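Local coordinates for maltose operon transcriptional repressor (Staphylococcus aureus subsp. aureus Mu50, PDB 3HCW), which probably represses transcription of the maltose operon, its effector presumably bound by the periplasmic-binding-protein-like fragment, at residues 35-40 / 257-262; 41-46 / 68-73. One frame throughout, in Å; residues are numbered along the deposited sequence.

Interaction 1: residues 35-40 / 257-262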
loop_
_atom_site.group_PDB
_atom_site.type_symbol
_atom_site.label_atom_id
_atom_site.label_comp_id
_atom_site.label_asym_id
_atom_site.label_seq_id
_atom_site.Cartn_x
_atom_site.Cartn_y
_atom_site.Cartn_z
ATOM N N SER A 35 -10.200 9.118 10.069
ATOM C CA SER A 35 -11.101 8.190 10.754
ATOM C C SER A 35 -10.825 8.067 12.248
ATOM O O SER A 35 -11.754 8.106 13.040
ATOM C CB SER A 35 -11.087 6.813 10.089
ATOM O OG SER A 35 -9.771 6.303 10.029
ATOM N N GLU A 36 -9.555 7.934 12.630
ATOM C CA GLU A 36 -9.219 7.797 14.047
ATOM C C GLU A 36 -9.606 9.043 14.855
ATOM O O GLU A 36 -10.080 8.920 15.975
ATOM C CB GLU A 36 -7.752 7.389 14.256
ATOM C CG GLU A 36 -6.712 8.497 14.126
ATOM C CD GLU A 36 -5.329 7.970 13.767
ATOM O OE1 GLU A 36 -4.612 8.647 12.996
ATOM O OE2 GLU A 36 -4.964 6.875 14.247
ATOM N N THR A 37 -9.444 10.224 14.261
ATOM C CA THR A 37 -9.840 11.490 14.882
ATOM C C THR A 37 -11.360 11.562 15.035
ATOM O O THR A 37 -11.864 11.804 16.132
ATOM C CB THR A 37 -9.296 12.683 14.068
ATOM O OG1 THR A 37 -7.871 12.711 14.195
ATOM C CG2 THR A 37 -9.891 14.041 14.535
ATOM N N CYS A 38 -12.073 11.329 13.935
ATOM C CA CYS A 38 -13.529 11.223 13.933
ATOM C C CYS A 38 -14.056 10.202 14.950
ATOM O O CYS A 38 -15.010 10.491 15.671
ATOM C CB CYS A 38 -14.033 10.876 12.529
ATOM S SG CYS A 38 -13.916 12.244 11.357
ATOM N N ASN A 39 -13.418 9.030 15.016
ATOM C CA ASN A 39 -13.851 7.948 15.907
ATOM C C ASN A 39 -13.567 8.224 17.390
ATOM O O ASN A 39 -14.153 7.584 18.268
ATOM C CB ASN A 39 -13.232 6.593 15.513
ATOM C CG ASN A 39 -13.705 6.075 14.145
ATOM O OD1 ASN A 39 -13.126 5.128 13.620
ATOM N ND2 ASN A 39 -14.735 6.694 13.567
ATOM N N GLN A 40 -12.680 9.178 17.666
ATOM C CA GLN A 40 -12.389 9.568 19.045
ATOM C C GLN A 40 -13.396 10.594 19.567
ATOM O O GLN A 40 -13.346 10.975 20.738
ATOM C CB GLN A 40 -10.964 10.116 19.167
ATOM C CG GLN A 40 -9.879 9.055 19.250
ATOM C CD GLN A 40 -8.553 9.520 18.654
ATOM O OE1 GLN A 40 -8.301 10.719 18.518
ATOM N NE2 GLN A 40 -7.704 8.564 18.285
ATOM N N ALA A 257 -10.793 19.811 11.959
ATOM C CA ALA A 257 -11.439 20.984 11.352
ATOM C C ALA A 257 -12.937 20.787 11.139
ATOM O O ALA A 257 -13.722 21.653 11.494
ATOM C CB ALA A 257 -10.780 21.351 10.027
ATOM N N ILE A 258 -13.322 19.649 10.566
ATOM C CA ILE A 258 -14.726 19.396 10.238
ATOM C C ILE A 258 -15.580 19.236 11.509
ATOM O O ILE A 258 -16.721 19.704 11.553
ATOM C CB ILE A 258 -14.887 18.221 9.223
ATOM C CG1 ILE A 258 -16.287 18.199 8.593
ATOM C CG2 ILE A 258 -14.503 16.878 9.849
ATOM C CD1 ILE A 258 -16.694 19.504 7.858
ATOM N N LEU A 259 -14.989 18.624 12.539
ATOM C CA LEU A 259 -15.594 18.474 13.859
ATOM C C LEU A 259 -15.836 19.822 14.509
ATOM O O LEU A 259 -16.875 20.035 15.135
ATOM C CB LEU A 259 -14.685 17.643 14.760
ATOM C CG LEU A 259 -14.964 16.156 15.002
ATOM C CD1 LEU A 259 -15.649 15.456 13.824
ATOM C CD2 LEU A 259 -13.671 15.443 15.419
ATOM N N ASN A 260 -14.874 20.727 14.340
ATOM C CA ASN A 260 -14.956 22.075 14.884
ATOM C C ASN A 260 -16.015 22.904 14.162
ATOM O O ASN A 260 -16.737 23.675 14.790
ATOM C CB ASN A 260 -13.588 22.767 14.841
ATOM C CG ASN A 260 -12.592 22.205 15.878
ATOM O OD1 ASN A 260 -11.443 22.642 15.932
ATOM N ND2 ASN A 260 -13.025 21.238 16.686
ATOM N N ILE A 261 -16.116 22.721 12.847
ATOM C CA ILE A 261 -17.174 23.347 12.061
ATOM C C ILE A 261 -18.566 22.872 12.530
ATOM O O ILE A 261 -19.471 23.686 12.715
ATOM C CB ILE A 261 -16.940 23.152 10.536
ATOM C CG1 ILE A 261 -15.692 23.933 10.107
ATOM C CG2 ILE A 261 -18.158 23.587 9.716
ATOM C CD1 ILE A 261 -15.561 24.188 8.620
ATOM N N LEU A 262 -18.705 21.572 12.786
ATOM C CA LEU A 262 -19.975 20.998 13.255
ATOM C C LEU A 262 -20.348 21.348 14.705
ATOM O O LEU A 262 -21.516 21.237 15.082
ATOM C CB LEU A 262 -19.995 19.476 13.055
ATOM C CG LEU A 262 -19.995 18.968 11.614
ATOM C CD1 LEU A 262 -19.640 17.485 11.580
ATOM C CD2 LEU A 262 -21.324 19.245 10.896
#

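Interaction 2: residues 41-46 / 68-73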
loop_
_atom_site.group_PDB
_atom_site.type_symbol
_atom_site.label_atom_id
_atom_site.label_comp_id
_atom_site.label_asym_id
_atom_site.label_seq_id
_atom_site.Cartn_x
_atom_site.Cartn_y
_atom_site.Cartn_z
ATOM N N HIS A 41 -14.304 11.036 18.698
ATOM C CA HIS A 41 -15.311 12.033 19.060
ATOM C C HIS A 41 -16.735 11.584 18.709
ATOM O O HIS A 41 -17.643 12.411 18.573
ATOM C CB HIS A 41 -14.976 13.378 18.404
ATOM C CG HIS A 41 -13.727 14.013 18.934
ATOM N ND1 HIS A 41 -12.466 13.628 18.531
ATOM C CD2 HIS A 41 -13.546 15.004 19.838
ATOM C CE1 HIS A 41 -11.562 14.353 19.166
ATOM N NE2 HIS A 41 -12.192 15.196 19.964
ATOM N N GLY A 42 -16.920 10.273 18.555
ATOM C CA GLY A 42 -18.238 9.688 18.284
ATOM C C GLY A 42 -18.752 9.804 16.853
ATOM O O GLY A 42 -19.936 9.560 16.586
ATOM N N TYR A 43 -17.865 10.175 15.933
ATOM C CA TYR A 43 -18.227 10.322 14.529
ATOM C C TYR A 43 -17.767 9.139 13.697
ATOM O O TYR A 43 -16.656 8.641 13.871
ATOM C CB TYR A 43 -17.683 11.641 13.961
ATOM C CG TYR A 43 -18.567 12.831 14.276
ATOM C CD1 TYR A 43 -18.526 13.450 15.535
ATOM C CD2 TYR A 43 -19.464 13.325 13.324
ATOM C CE1 TYR A 43 -19.342 14.539 15.828
ATOM C CE2 TYR A 43 -20.284 14.416 13.603
ATOM C CZ TYR A 43 -20.216 15.017 14.853
ATOM O OH TYR A 43 -21.030 16.086 15.133
ATOM N N GLY A 44 -18.645 8.678 12.812
ATOM C CA GLY A 44 -18.305 7.620 11.863
ATOM C C GLY A 44 -17.882 8.252 10.552
ATOM O O GLY A 44 -18.030 9.461 10.367
ATOM N N THR A 45 -17.331 7.440 9.653
ATOM C CA THR A 45 -16.893 7.911 8.337
ATOM C C THR A 45 -17.434 7.020 7.227
ATOM O O THR A 45 -17.680 5.833 7.439
ATOM C CB THR A 45 -15.345 7.988 8.204
ATOM O OG1 THR A 45 -14.780 6.674 8.216
ATOM C CG2 THR A 45 -14.714 8.827 9.316
ATOM N N GLN A 46 -17.610 7.597 6.041
ATOM C CA GLN A 46 -18.105 6.851 4.887
ATOM C C GLN A 46 -17.394 7.292 3.604
ATOM O O GLN A 46 -17.705 8.347 3.020
ATOM C CB GLN A 46 -19.619 7.008 4.763
ATOM C CG GLN A 46 -20.293 5.964 3.881
ATOM C CD GLN A 46 -21.668 6.408 3.405
ATOM O OE1 GLN A 46 -22.523 6.795 4.203
ATOM N NE2 GLN A 46 -21.885 6.353 2.098
ATOM N N MET A 68 -27.519 11.185 4.486
ATOM C CA MET A 68 -26.732 10.098 5.080
ATOM C C MET A 68 -25.575 10.544 5.971
ATOM O O MET A 68 -25.126 9.784 6.827
ATOM C CB MET A 68 -26.223 9.144 3.999
ATOM C CG MET A 68 -27.330 8.417 3.218
ATOM S SD MET A 68 -28.581 7.584 4.243
ATOM C CE MET A 68 -27.563 6.327 5.017
ATOM N N VAL A 69 -25.080 11.759 5.753
ATOM C CA VAL A 69 -23.950 12.288 6.527
ATOM C C VAL A 69 -24.209 13.718 6.973
ATOM O O VAL A 69 -25.147 14.371 6.494
ATOM C CB VAL A 69 -22.572 12.188 5.780
ATOM C CG1 VAL A 69 -22.093 10.743 5.691
ATOM C CG2 VAL A 69 -22.635 12.820 4.404
ATOM N N ASP A 70 -23.391 14.186 7.910
ATOM C CA ASP A 70 -23.508 15.544 8.445
ATOM C C ASP A 70 -22.628 16.507 7.662
ATOM O O ASP A 70 -22.954 17.684 7.520
ATOM C CB ASP A 70 -23.152 15.570 9.943
ATOM C CG ASP A 70 -24.112 14.732 10.793
ATOM O OD1 ASP A 70 -23.850 14.560 12.004
ATOM O OD2 ASP A 70 -25.129 14.244 10.251
ATOM N N ALA A 71 -21.517 15.990 7.140
ATOM C CA ALA A 71 -20.533 16.814 6.448
ATOM C C ALA A 71 -19.601 15.991 5.570
ATOM O O ALA A 71 -19.627 14.753 5.586
ATOM C CB ALA A 71 -19.731 17.615 7.451
ATOM N N PHE A 72 -18.771 16.698 4.808
ATOM C CA PHE A 72 -17.877 16.069 3.849
ATOM C C PHE A 72 -16.447 16.537 4.001
ATOM O O PHE A 72 -16.182 17.610 4.527
ATOM C CB PHE A 72 -18.345 16.365 2.432
ATOM C CG PHE A 72 -19.499 15.531 1.996
ATOM C CD1 PHE A 72 -19.282 14.298 1.407
ATOM C CD2 PHE A 72 -20.806 15.971 2.184
ATOM C CE1 PHE A 72 -20.350 13.503 0.981
ATOM C CE2 PHE A 72 -21.878 15.192 1.765
ATOM C CZ PHE A 72 -21.649 13.953 1.153
ATOM N N ILE A 73 -15.523 15.711 3.545
ATOM C CA ILE A 73 -14.138 16.119 3.395
ATOM C C ILE A 73 -13.759 15.704 1.979
ATOM O O ILE A 73 -13.717 14.505 1.687
ATOM C CB ILE A 73 -13.210 15.431 4.438
ATOM C CG1 ILE A 73 -13.600 15.807 5.878
ATOM C CG2 ILE A 73 -11.754 15.782 4.183
ATOM C CD1 ILE A 73 -12.711 15.171 6.940
HETATM O O HOH W 1 -23.950 16.895 13.498
#

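Interaction 1: residues 35-40 / 257-262
L259 reaches from helix 247-263 to T37 and C38 at the end of helix 25-39. The contact is small and mostly apolar. It buries 123 Å² in all, and no hydrogen bond crosses it.

The van der Waals contacts divide between the two methyls of L259. CD2 goes to T37, where it lies 4.1 Å from the methyl CG2. The same CD2 is also 4.1 Å from the backbone oxygen O of T37. The T37 methyl stands anti to the backbone N (chi1 -68° for OG1), which turns OG1 back along its own helix to a weak hydrogen bond with G33 O. CD1 takes the other direction, with C38 SG at 4.4 Å from it. The torsions of L259 are unusual for leucine, with chi1 at -100° and chi2 at 30°. They spread the fork between the two neighbours. The nearest backbones are those of C38 and L259, with their CA atoms 7.5 Å apart. Next to L259, I258 packs on A71, I73 and I95 of strands 71-74 and 94-97.

Polar links lie to the side. E36 makes a salt bridge with R248 and a hydrogen bond with Q252, both on helix 247-263. The O of T37 accepts a hydrogen bond from H41.

This joins the first and last long helices of one lobe of a periplasmic-binding-protein-like fold. The three touching residues are buried. A leucine fork meets a methyl, a sulfur and a carbonyl oxygen already bonded to H41. The contact therefore holds by shape and burial, with no directional bond across it.

Interaction 2: residues 41-46 / 68-73
Y43 meets D70 at the edge of a Rossmann-like parallel sheet, the core of one lobe in the periplasmic-binding-protein-like fold. Strand 44-47 is the outermost strand here. Strand 9-13 lies between it and strand 71-74, so the strands themselves do not pair. Instead Y43 and Q46 reach across to M68, V69 and D70, the first three residues of 68-73. No direct hydrogen bond joins the two segments.

The more closely packed part is Q46 on V69, together with the buried carboxylate of D70. Q46 extends its side chain with CG anti to the backbone N (chi1 -162°), which carries the amide toward 68-73. Its OE1 meets carbon alone across the contact, with V69 CG1 at 4.2 Å from it. Backbone bonds to I10 and L12 tie Q46 to strand 9-13, and its side chain packs on M63 of helix 53-65. D70 is held by backbone N-H groups just before strand 9-13: OD2 accepts a hydrogen bond from T7 N, and OD1 a weak one from Y8 N. These bonds fix the carboxylate beside the tyrosine and would probably favour its charged form. The ring carbon CE2 of Y43 is 3.9 Å from D70 OD1. The approach to the ring is oblique. Ring and carboxylate planes are 86° apart, close to perpendicular. L262 and I10 pack on Y43, and C38 lies against its CB.

The loose side has two places. M68 is exposed, and its CB is 4.4 Å from Q46 OE1. The other place is the tyrosine hydroxyl. There one water bridges the pair. It donates to D70 OD1 at 2.8 Å. Its bond with Y43 OH is weak, at 3.4 Å.

In the fold
The two contacts lie in the same lobe, with centres about 8 Å apart, and interaction 2 is nested in the chain loop that interaction 1 closes. Interaction 1 joins two helices and is buried and apolar. Interaction 2 sits at the sheet edge, is only partly buried, and mixes carbon contacts with a carboxylate and a water. They share a border. Helix 25-39 runs into strand 44-47, and C38 O probably hydrogen-bonds to Y43 N. Helix 247-263 serves both contacts: L259 packs on H41, L262 on Y43, and I258 on A71. The helix thus covers the segments of interaction 2 as well.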